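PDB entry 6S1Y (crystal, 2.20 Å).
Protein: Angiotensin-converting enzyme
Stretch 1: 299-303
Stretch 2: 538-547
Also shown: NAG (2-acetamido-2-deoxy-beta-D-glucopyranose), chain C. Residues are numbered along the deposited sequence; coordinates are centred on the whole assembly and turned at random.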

ATOM      1  N   SER A 299      -8.360  11.722  19.642  1.00 53.15           N
ATOM      2  CA  SER A 299      -8.068  13.148  19.688  1.00 50.90           C
ATOM      3  C   SER A 299      -8.727  13.914  18.552  1.00 53.59           C
ATOM      4  O   SER A 299      -8.854  15.142  18.637  1.00 55.32           O
ATOM      5  CB  SER A 299      -6.557  13.379  19.627  1.00 53.58           C
ATOM      6  OG  SER A 299      -6.117  13.460  18.268  1.00 53.61           O
ATOM      7  N   LEU A 300      -9.117  13.234  17.470  1.00 53.86           N
ATOM      8  CA  LEU A 300      -9.778  13.891  16.348  1.00 54.81           C
ATOM      9  C   LEU A 300     -11.300  13.765  16.407  1.00 57.47           C
ATOM     10  O   LEU A 300     -11.974  13.995  15.392  1.00 56.03           O
ATOM     11  CB  LEU A 300      -9.277  13.325  15.015  1.00 57.36           C
ATOM     12  CG  LEU A 300      -7.781  13.433  14.694  1.00 57.00           C
ATOM     13  CD1 LEU A 300      -7.417  12.625  13.453  1.00 54.27           C
ATOM     14  CD2 LEU A 300      -7.369  14.880  14.507  1.00 55.55           C
ATOM     15  N   ASN A 301     -11.853  13.398  17.570  1.00 56.61           N
ATOM     16  CA  ASN A 301     -13.289  13.150  17.702  1.00 59.01           C
ATOM     17  C   ASN A 301     -13.758  12.085  16.717  1.00 57.90           C
ATOM     18  O   ASN A 301     -14.831  12.190  16.123  1.00 59.71           O
ATOM     19  CB  ASN A 301     -14.106  14.425  17.518  1.00 66.11           C
ATOM     20  CG  ASN A 301     -15.519  14.303  18.092  1.00 72.60           C
ATOM     21  OD1 ASN A 301     -15.706  13.766  19.175  1.00 70.74           O
ATOM     22  ND2 ASN A 301     -16.511  14.795  17.348  1.00 80.53           N
ATOM     23  N   MET A 302     -12.952  11.050  16.550  1.00 56.02           N
ATOM     24  CA  MET A 302     -13.255   9.925  15.680  1.00 56.95           C
ATOM     25  C   MET A 302     -13.397   8.683  16.546  1.00 53.73           C
ATOM     26  O   MET A 302     -13.053   8.691  17.722  1.00 54.04           O
ATOM     27  CB  MET A 302     -12.166   9.762  14.596  1.00 56.20           C
ATOM     28  CG  MET A 302     -12.086  10.980  13.636  1.00 56.06           C
ATOM     29  SD  MET A 302     -10.878  10.886  12.256  1.00 54.11           S
ATOM     30  CE  MET A 302     -11.722   9.751  11.166  1.00 52.51           C
ATOM     31  N   THR A 303     -13.884   7.596  15.945  1.00 54.62           N
ATOM     32  CA  THR A 303     -14.356   6.465  16.727  1.00 52.62           C
ATOM     33  C   THR A 303     -13.213   5.741  17.421  1.00 54.98           C
ATOM     34  O   THR A 303     -12.216   5.381  16.788  1.00 55.44           O
ATOM     35  CB  THR A 303     -15.115   5.484  15.841  1.00 54.02           C
ATOM     36  OG1 THR A 303     -16.226   6.153  15.236  1.00 54.47           O
ATOM     37  CG2 THR A 303     -15.597   4.284  16.664  1.00 53.05           C
ATOM     38  N   ALA A 538     -10.484  19.351  12.267  1.00 56.29           N
ATOM     39  CA  ALA A 538     -10.051  18.526  11.141  1.00 57.32           C
ATOM     40  C   ALA A 538     -10.713  17.153  11.166  1.00 55.21           C
ATOM     41  O   ALA A 538     -11.122  16.648  10.121  1.00 55.54           O
ATOM     42  CB  ALA A 538      -8.525  18.374  11.166  1.00 55.06           C
ATOM     43  N   GLY A 539     -10.801  16.533  12.348  1.00 55.99           N
ATOM     44  CA  GLY A 539     -11.463  15.248  12.458  1.00 55.70           C
ATOM     45  C   GLY A 539     -12.893  15.282  11.955  1.00 57.94           C
ATOM     46  O   GLY A 539     -13.359  14.338  11.310  1.00 57.69           O
ATOM     47  N   ASN A 540     -13.605  16.374  12.221  1.00 57.66           N
ATOM     48  CA  ASN A 540     -15.013  16.423  11.853  1.00 60.00           C
ATOM     49  C   ASN A 540     -15.176  16.403  10.342  1.00 59.46           C
ATOM     50  O   ASN A 540     -16.031  15.679   9.817  1.00 59.15           O
ATOM     51  CB  ASN A 540     -15.683  17.667  12.456  1.00 61.08           C
ATOM     52  CG  ASN A 540     -15.804  17.590  13.977  1.00 65.61           C
ATOM     53  OD1 ASN A 540     -15.850  16.506  14.554  1.00 67.48           O
ATOM     54  ND2 ASN A 540     -15.861  18.751  14.626  1.00 67.86           N
ATOM     55  N   GLN A 541     -14.362  17.182   9.617  1.00 58.79           N
ATOM     56  CA  GLN A 541     -14.463  17.154   8.161  1.00 60.75           C
ATOM     57  C   GLN A 541     -13.988  15.816   7.602  1.00 60.00           C
ATOM     58  O   GLN A 541     -14.539  15.322   6.610  1.00 59.80           O
ATOM     59  CB  GLN A 541     -13.669  18.300   7.546  1.00 63.44           C
ATOM     60  CG  GLN A 541     -14.332  19.667   7.700  1.00 70.45           C
ATOM     61  CD  GLN A 541     -15.654  19.756   6.969  1.00 72.36           C
ATOM     62  OE1 GLN A 541     -15.710  19.626   5.743  1.00 69.68           O
ATOM     63  NE2 GLN A 541     -16.730  19.969   7.724  1.00 71.64           N
ATOM     64  N   LEU A 542     -12.996  15.200   8.239  1.00 56.79           N
ATOM     65  CA  LEU A 542     -12.535  13.895   7.786  1.00 57.81           C
ATOM     66  C   LEU A 542     -13.606  12.826   8.001  1.00 57.73           C
ATOM     67  O   LEU A 542     -13.937  12.080   7.067  1.00 56.20           O
ATOM     68  CB  LEU A 542     -11.228  13.551   8.502  1.00 54.88           C
ATOM     69  CG  LEU A 542     -10.552  12.231   8.152  1.00 56.01           C
ATOM     70  CD1 LEU A 542     -10.256  12.127   6.667  1.00 57.09           C
ATOM     71  CD2 LEU A 542      -9.261  12.072   8.959  1.00 57.25           C
ATOM     72  N   LYS A 543     -14.167  12.749   9.223  1.00 57.45           N
ATOM     73  CA  LYS A 543     -15.305  11.869   9.510  1.00 59.02           C
ATOM     74  C   LYS A 543     -16.362  11.923   8.412  1.00 58.04           C
ATOM     75  O   LYS A 543     -16.844  10.892   7.934  1.00 57.73           O
ATOM     76  CB  LYS A 543     -15.993  12.261  10.824  1.00 60.22           C
ATOM     77  CG  LYS A 543     -15.313  11.874  12.093  1.00 63.63           C
ATOM     78  CD  LYS A 543     -16.022  12.533  13.284  1.00 68.48           C
ATOM     79  CE  LYS A 543     -17.383  11.921  13.573  1.00 76.93           C
ATOM     80  NZ  LYS A 543     -18.105  12.694  14.620  1.00 91.72           N
ATOM     81  N   GLU A 544     -16.765  13.139   8.038  1.00 57.80           N
ATOM     82  CA  GLU A 544     -17.821  13.302   7.047  1.00 59.80           C
ATOM     83  C   GLU A 544     -17.452  12.613   5.737  1.00 58.42           C
ATOM     84  O   GLU A 544     -18.274  11.911   5.136  1.00 58.72           O
ATOM     85  CB  GLU A 544     -18.096  14.796   6.823  1.00 60.17           C
ATOM     86  CG  GLU A 544     -19.417  15.079   6.116  1.00 65.20           C
ATOM     87  CD  GLU A 544     -19.614  16.550   5.737  1.00 68.51           C
ATOM     88  OE1 GLU A 544     -19.202  17.435   6.520  1.00 71.80           O
ATOM     89  OE2 GLU A 544     -20.188  16.816   4.648  1.00 64.77           O
ATOM     90  N   MET A 545     -16.221  12.808   5.267  1.00 57.63           N
ATOM     91  CA  MET A 545     -15.818  12.173   4.015  1.00 56.58           C
ATOM     92  C   MET A 545     -15.872  10.654   4.140  1.00 52.69           C
ATOM     93  O   MET A 545     -16.451   9.973   3.292  1.00 52.86           O
ATOM     94  CB  MET A 545     -14.419  12.639   3.611  1.00 54.22           C
ATOM     95  CG  MET A 545     -13.920  12.020   2.306  1.00 55.46           C
ATOM     96  SD  MET A 545     -12.381  12.787   1.702  1.00 53.36           S
ATOM     97  CE  MET A 545     -11.158  12.067   2.779  1.00 51.85           C
ATOM     98  N   LEU A 546     -15.299  10.112   5.211  1.00 52.14           N
ATOM     99  CA  LEU A 546     -15.232   8.667   5.369  1.00 53.15           C
ATOM    100  C   LEU A 546     -16.599   8.044   5.593  1.00 53.52           C
ATOM    101  O   LEU A 546     -16.821   6.904   5.176  1.00 53.90           O
ATOM    102  CB  LEU A 546     -14.311   8.317   6.535  1.00 52.82           C
ATOM    103  CG  LEU A 546     -12.913   8.932   6.468  1.00 53.29           C
ATOM    104  CD1 LEU A 546     -12.054   8.389   7.602  1.00 51.39           C
ATOM    105  CD2 LEU A 546     -12.271   8.673   5.125  1.00 51.83           C
ATOM    106  N   ALA A 547     -17.522   8.752   6.256  1.00 53.06           N
ATOM    107  CA  ALA A 547     -18.849   8.190   6.499  1.00 54.08           C
ATOM    108  C   ALA A 547     -19.574   7.907   5.193  1.00 54.89           C
ATOM    109  O   ALA A 547     -20.456   7.045   5.161  1.00 53.93           O
ATOM    110  CB  ALA A 547     -19.685   9.129   7.374  1.00 53.43           C
TER
HETATM  111  C1  NAG C   1     -17.901  14.785  17.753  1.00 88.06           C
HETATM  112  C2  NAG C   1     -18.363  16.244  17.856  1.00 92.22           C
HETATM  113  C3  NAG C   1     -19.849  16.315  18.203  1.00 99.24           C
HETATM  114  C4  NAG C   1     -20.684  15.470  17.245  1.00106.15           C
HETATM  115  C5  NAG C   1     -20.117  14.049  17.186  1.00 99.64           C
HETATM  116  C6  NAG C   1     -20.791  13.179  16.151  1.00 97.19           C
HETATM  117  C7  NAG C   1     -16.755  17.978  18.532  1.00 80.00           C
HETATM  118  C8  NAG C   1     -15.999  18.584  19.672  1.00 76.87           C
HETATM  119  N2  NAG C   1     -17.570  16.963  18.843  1.00 86.84           N
HETATM  120  O3  NAG C   1     -20.257  17.674  18.117  1.00101.60           O
HETATM  121  O4  NAG C   1     -22.048  15.450  17.674  1.00113.37           O
HETATM  122  O5  NAG C   1     -18.725  14.087  16.830  1.00 91.50           O
HETATM  123  O6  NAG C   1     -20.213  11.880  16.115  1.00 94.31           O
HETATM  124  O7  NAG C   1     -16.638  18.392  17.383  1.00 78.61           O

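This is a small contact, 331 Å² summed over both sides, in which an irregular loop lies against one face of a helix, with a close backbone approach at a glycine, a methionine laid along apolar side chains, and a glycosylated asparagine whose sugar is gripped by the same helix.

The tightest backbone approach is at Gly539, whose CA lies 4.5 Å from the CA of Leu300. Here the carbonyl oxygen of Leu300 faces the helix: Leu300 O sits 3.2 Å from Gly539 CA, and the angle of 163° at the hydrogen makes this a well-directed CA-H...O contact. Glycine suits the place for a plain steric reason. A CB built ideally on Gly539 would point toward the loop and fall 1.8 Å from Leu300 O, a clash. The helix keeps its regular pattern through this point, with Lys543 N donating to Gly539 O at 2.7 Å, so the bare backbone gives the loop room without breaking the helix.

Met302 has the largest area covered by the other stretch, 78 Å². Its CB leaves the backbone sideways, yet the m, t, p rotamer brings the end of the chain nearer to the helix. SD reaches Leu542 CD2 at 3.9 Å and CE reaches Leu546 CD1 at 3.8 Å, while further back Met302 CG packs 3.7 Å from Lys543 CG. One long, unbranched apolar chain thus touches residues on successive turns. Leu542 and Leu546, four apart, both direct their CA-to-CB bonds toward the loop, and both are buried; apolar side chains fit there because they meet the thioether without leaving a polar group to satisfy.

Lys543 combines two roles along its length. Its aliphatic part lies against the loop, with CG beside the methionine and CD 3.1 Å from Asn301 O, a close approach. Its charged end continues past the loop to the sugar, where NZ donates a hydrogen bond to NAG O6 at 2.7 Å and also lies 2.7 Å from NAG O5. A long side chain suits a site that begins beside apolar atoms and finishes among sugar oxygens.

Asn301 carries the glycan: its ND2 is bonded to NAG C1 at 1.4 Å. With phi/psi of 57/40 its backbone adopts a left-handed conformation, and its CB points toward the helix. The nitrogen that bears the sugar still has a hydrogen to give, and ND2 donates to Asn540 OD1 at 3.3 Å; the bond is nearly straight, at 169°, but weak. Asn540 answers with both ends of its amide, for its ND2 donates to NAG O7 at 2.9 Å with an angle of 160°. An amide suits this position because it accepts from the linkage and donates to the acetamido oxygen at once.

The rule to read here is one of matching each helix residue to what it faces: glycine where the backbones meet, leucines where the methionine lies, and polar side chains where the loop passes into carbohydrate.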